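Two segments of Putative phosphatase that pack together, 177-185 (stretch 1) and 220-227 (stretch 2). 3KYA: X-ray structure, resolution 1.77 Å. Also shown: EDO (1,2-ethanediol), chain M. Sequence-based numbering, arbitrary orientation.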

ATOM      1  N   PRO A 177      24.068   0.976  35.824  1.00 13.72           N
ATOM      2  CA  PRO A 177      25.084   1.971  36.206  1.00 14.04           C
ATOM      3  C   PRO A 177      24.555   3.274  36.823  1.00 14.49           C
ATOM      4  O   PRO A 177      25.300   3.954  37.542  1.00 14.12           O
ATOM      5  CB  PRO A 177      25.771   2.281  34.871  1.00 14.00           C
ATOM      6  CG  PRO A 177      24.688   2.056  33.841  1.00 13.77           C
ATOM      7  CD  PRO A 177      23.872   0.911  34.360  1.00 13.61           C
ATOM      8  N   LEU A 178      23.307   3.617  36.538  1.00 14.67           N
ATOM      9  CA  LEU A 178      22.714   4.869  36.988  1.00 14.95           C
ATOM     10  C   LEU A 178      21.617   4.647  38.021  1.00 15.75           C
ATOM     11  O   LEU A 178      20.473   4.335  37.679  1.00 15.60           O
ATOM     12  CB  LEU A 178      22.171   5.620  35.769  1.00 15.40           C
ATOM     13  CG  LEU A 178      23.235   6.110  34.780  1.00 14.94           C
ATOM     14  CD1 LEU A 178      22.665   6.338  33.381  1.00 14.47           C
ATOM     15  CD2 LEU A 178      23.907   7.380  35.342  1.00 16.36           C
ATOM     16  N   ASN A 179      21.969   4.805  39.293  1.00 16.15           N
ATOM     17  CA  ASN A 179      20.990   4.634  40.364  1.00 17.58           C
ATOM     18  C   ASN A 179      20.261   5.929  40.736  1.00 18.42           C
ATOM     19  O   ASN A 179      19.351   5.898  41.559  1.00 19.55           O
ATOM     20  CB  ASN A 179      21.638   3.968  41.577  1.00 17.61           C
ATOM     21  CG  ASN A 179      21.962   2.522  41.306  1.00 19.06           C
ATOM     22  OD1 ASN A 179      21.063   1.683  41.186  1.00 22.88           O
ATOM     23  ND2 ASN A 179      23.246   2.220  41.166  1.00 18.57           N
ATOM     24  N   ILE A 180      20.665   7.040  40.115  1.00 19.07           N
ATOM     25  CA  ILE A 180      20.026   8.357  40.254  1.00 19.81           C
ATOM     26  C   ILE A 180      19.387   8.602  41.629  1.00 20.80           C
ATOM     27  O   ILE A 180      18.232   9.035  41.736  1.00 20.92           O
ATOM     28  CB  ILE A 180      18.993   8.589  39.091  1.00 19.97           C
ATOM     29  CG1 ILE A 180      18.057   7.397  38.926  1.00 20.32           C
ATOM     30  CG2 ILE A 180      19.713   8.803  37.778  1.00 19.18           C
ATOM     31  CD1 ILE A 180      16.921   7.643  37.906  1.00 20.20           C
ATOM     32  N   ASN A 181      20.172   8.358  42.676  1.00 21.40           N
ATOM     33  CA  ASN A 181      19.685   8.464  44.054  1.00 22.54           C
ATOM     34  C   ASN A 181      19.039   9.798  44.433  1.00 22.52           C
ATOM     35  O   ASN A 181      18.136   9.819  45.271  1.00 23.87           O
ATOM     36  CB  ASN A 181      20.805   8.102  45.041  1.00 23.04           C
ATOM     37  CG  ASN A 181      21.128   6.614  45.027  1.00 25.03           C
ATOM     38  OD1 ASN A 181      20.231   5.771  44.922  1.00 29.76           O
ATOM     39  ND2 ASN A 181      22.402   6.284  45.152  1.00 27.54           N
ATOM     40  N   THR A 182      19.473  10.898  43.826  1.00 22.26           N
ATOM     41  CA  THR A 182      18.922  12.207  44.175  1.00 22.02           C
ATOM     42  C   THR A 182      17.568  12.484  43.499  1.00 21.48           C
ATOM     43  O   THR A 182      16.896  13.433  43.877  1.00 21.46           O
ATOM     44  CB  THR A 182      19.905  13.374  43.872  1.00 22.07           C
ATOM     45  OG1 THR A 182      20.125  13.482  42.463  1.00 22.60           O
ATOM     46  CG2 THR A 182      21.235  13.164  44.589  1.00 22.66           C
ATOM     47  N   ILE A 183      17.174  11.680  42.507  1.00 20.80           N
ATOM     48  CA  ILE A 183      15.861  11.868  41.847  1.00 20.40           C
ATOM     49  C   ILE A 183      14.770  11.427  42.831  1.00 20.13           C
ATOM     50  O   ILE A 183      14.889  10.382  43.479  1.00 20.40           O
ATOM     51  CB  ILE A 183      15.797  11.156  40.469  1.00 20.61           C
ATOM     52  CG1 ILE A 183      16.764  11.859  39.510  1.00 20.52           C
ATOM     53  CG2 ILE A 183      14.385  11.180  39.884  1.00 20.10           C
ATOM     54  CD1 ILE A 183      16.740  11.341  38.067  1.00 23.47           C
ATOM     55  N   PRO A 184      13.709  12.246  42.985  1.00 19.89           N
ATOM     56  CA  PRO A 184      12.674  12.015  43.997  1.00 19.51           C
ATOM     57  C   PRO A 184      11.574  11.021  43.666  1.00 19.02           C
ATOM     58  O   PRO A 184      10.589  10.937  44.404  1.00 18.34           O
ATOM     59  CB  PRO A 184      12.045  13.398  44.152  1.00 19.93           C
ATOM     60  CG  PRO A 184      12.262  14.067  42.885  1.00 19.70           C
ATOM     61  CD  PRO A 184      13.509  13.520  42.279  1.00 19.88           C
ATOM     62  N   THR A 185      11.735  10.262  42.588  1.00 18.40           N
ATOM     63  CA  THR A 185      10.717   9.318  42.187  1.00 17.86           C
ATOM     64  C   THR A 185      11.325   8.218  41.332  1.00 17.41           C
ATOM     65  O   THR A 185      12.452   8.355  40.833  1.00 17.71           O
ATOM     66  CB  THR A 185       9.625  10.021  41.343  1.00 17.72           C
ATOM     67  OG1 THR A 185       8.636   9.064  40.949  1.00 17.21           O
ATOM     68  CG2 THR A 185      10.224  10.645  40.102  1.00 18.26           C
ATOM     69  N   SER A 220       7.654  21.068  41.227  1.00 17.26           N
ATOM     70  CA  SER A 220       8.178  19.704  41.211  1.00 16.89           C
ATOM     71  C   SER A 220       9.155  19.465  40.055  1.00 16.47           C
ATOM     72  O   SER A 220       8.883  19.857  38.923  1.00 16.24           O
ATOM     73  CB  SER A 220       7.022  18.698  41.091  1.00 16.91           C
ATOM     74  OG  SER A 220       6.115  18.762  42.181  1.00 16.73           O
ATOM     75  N   PRO A 221      10.299  18.807  40.329  1.00 16.24           N
ATOM     76  CA  PRO A 221      11.253  18.468  39.267  1.00 15.90           C
ATOM     77  C   PRO A 221      10.641  17.781  38.041  1.00 15.87           C
ATOM     78  O   PRO A 221       9.721  16.963  38.166  1.00 16.04           O
ATOM     79  CB  PRO A 221      12.215  17.523  39.980  1.00 16.14           C
ATOM     80  CG  PRO A 221      12.299  18.123  41.351  1.00 15.89           C
ATOM     81  CD  PRO A 221      10.906  18.620  41.661  1.00 16.64           C
ATOM     82  N   SER A 222      11.141  18.167  36.871  1.00 15.84           N
ATOM     83  CA  SER A 222      10.715  17.625  35.591  1.00 15.98           C
ATOM     84  C   SER A 222      11.857  17.028  34.786  1.00 15.73           C
ATOM     85  O   SER A 222      11.706  15.936  34.243  1.00 15.49           O
ATOM     86  CB  SER A 222      10.060  18.716  34.752  1.00 16.23           C
ATOM     87  OG  SER A 222       8.884  19.176  35.379  1.00 17.83           O
ATOM     88  N   VAL A 223      12.973  17.752  34.682  1.00 15.19           N
ATOM     89  CA  VAL A 223      14.112  17.314  33.866  1.00 14.74           C
ATOM     90  C   VAL A 223      15.475  17.507  34.559  1.00 14.80           C
ATOM     91  O   VAL A 223      15.774  18.574  35.110  1.00 14.07           O
ATOM     92  CB  VAL A 223      14.170  18.077  32.510  1.00 14.98           C
ATOM     93  CG1 VAL A 223      15.222  17.451  31.573  1.00 14.53           C
ATOM     94  CG2 VAL A 223      12.773  18.151  31.824  1.00 15.41           C
ATOM     95  N   TYR A 224      16.295  16.458  34.501  1.00 14.68           N
ATOM     96  CA  TYR A 224      17.654  16.486  35.023  1.00 14.85           C
ATOM     97  C   TYR A 224      18.648  16.335  33.878  1.00 15.18           C
ATOM     98  O   TYR A 224      18.309  15.820  32.796  1.00 14.86           O
ATOM     99  CB  TYR A 224      17.876  15.357  36.041  1.00 15.12           C
ATOM    100  CG  TYR A 224      17.133  15.525  37.348  1.00 16.67           C
ATOM    101  CD1 TYR A 224      15.800  15.145  37.472  1.00 17.44           C
ATOM    102  CD2 TYR A 224      17.761  16.062  38.467  1.00 17.87           C
ATOM    103  CE1 TYR A 224      15.115  15.299  38.676  1.00 18.62           C
ATOM    104  CE2 TYR A 224      17.069  16.225  39.674  1.00 18.81           C
ATOM    105  CZ  TYR A 224      15.750  15.837  39.764  1.00 19.51           C
ATOM    106  OH  TYR A 224      15.057  15.996  40.951  1.00 21.73           O
ATOM    107  N   ILE A 225      19.882  16.759  34.139  1.00 15.19           N
ATOM    108  CA  ILE A 225      20.977  16.646  33.180  1.00 15.36           C
ATOM    109  C   ILE A 225      22.150  15.937  33.865  1.00 15.34           C
ATOM    110  O   ILE A 225      22.559  16.321  34.969  1.00 15.57           O
ATOM    111  CB  ILE A 225      21.340  18.031  32.587  1.00 16.19           C
ATOM    112  CG1 ILE A 225      22.191  17.869  31.331  1.00 17.37           C
ATOM    113  CG2 ILE A 225      22.037  18.957  33.642  1.00 15.44           C
ATOM    114  CD1 ILE A 225      22.300  19.134  30.481  1.00 20.37           C
ATOM    115  N   ILE A 226      22.675  14.895  33.210  1.00 14.48           N
ATOM    116  CA  ILE A 226      23.755  14.050  33.749  1.00 14.17           C
ATOM    117  C   ILE A 226      24.992  14.126  32.859  1.00 14.07           C
ATOM    118  O   ILE A 226      24.934  13.798  31.683  1.00 13.96           O
ATOM    119  CB  ILE A 226      23.320  12.575  33.848  1.00 13.93           C
ATOM    120  CG1 ILE A 226      22.022  12.447  34.647  1.00 14.27           C
ATOM    121  CG2 ILE A 226      24.436  11.716  34.477  1.00 13.23           C
ATOM    122  CD1 ILE A 226      21.457  11.038  34.721  1.00 13.17           C
ATOM    123  N   LYS A 227      26.119  14.538  33.431  1.00 14.41           N
ATOM    124  CA  LYS A 227      27.342  14.747  32.664  1.00 14.46           C
ATOM    125  C   LYS A 227      28.195  13.487  32.531  1.00 14.65           C
ATOM    126  O   LYS A 227      28.470  12.782  33.513  1.00 14.56           O
ATOM    127  CB  LYS A 227      28.173  15.850  33.315  1.00 14.98           C
ATOM    128  CG  LYS A 227      29.357  16.327  32.485  1.00 16.55           C
ATOM    129  CD  LYS A 227      30.090  17.454  33.191  1.00 19.25           C
ATOM    130  CE  LYS A 227      31.146  18.060  32.304  1.00 20.26           C
ATOM    131  NZ  LYS A 227      31.900  19.088  33.056  1.00 22.14           N
TER
HETATM  132  C1  EDO M  12      23.503   9.260  38.267  1.00 36.60           C
HETATM  133  O1  EDO M  12      23.100   7.985  38.805  1.00 32.21           O
HETATM  134  C2  EDO M  12      24.324  10.073  39.268  1.00 38.30           C
HETATM  135  O2  EDO M  12      23.619  10.121  40.521  1.00 40.30           O

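This is a small, apolar side-chain contact between a turn-containing loop and a β-strand, with no hydrogen bond crossing between them. Stretch 2 is strand throughout, from Ser 220 to Lys 227. Stretch 1 ends a strand at Pro 177 and Leu 178, then continues as loop. A type I turn runs from Ile 180 to Ile 183 and is closed by a backbone hydrogen bond from Ile 183 N to Ile 180 O, 3.0 Å long. The two backbones stay well apart: the CA atoms of Ile 183 and Tyr 224 are 8.4 Å from each other, and those of Ile 180 and Ile 226 are 9.4 Å. Side chains fill the gap, burying 271 Å² in all.

From Val 223 to Lys 227 the side chains alternate: Tyr 224 and Ile 226 point toward stretch 1, while Val 223, Ile 225 and Lys 227 are out of reach. Pro 221 also points toward it.

Tyr 224 has the most area covered by the other stretch, 72 Å². Ile 183 CG1 lies over one face of the Tyr 224 ring, 4.0 Å from the ring centroid and 12° off the normal. This is a CH-pi contact, in which an aliphatic C-H group meets the pi cloud. Pro 184 approaches the same ring obliquely, with its CD 3.2 Å from Tyr 224 OH. That approach is close, but carbon and hydroxyl only touch here. Next to it, the two proline rings meet, Pro 184 CG to Pro 221 CG at 4.3 Å.

At the other end, Ile 226 CD1 packs against Ile 180 CG2 at 4.2 Å and Leu 178 CD2 at 4.4 Å. These are ordinary van der Waals contacts between buried aliphatic groups.

A 1,2-ethanediol, probably from the crystallisation liquor, accepts a hydrogen bond from Ile 180 N at its O1, at 2.9 Å.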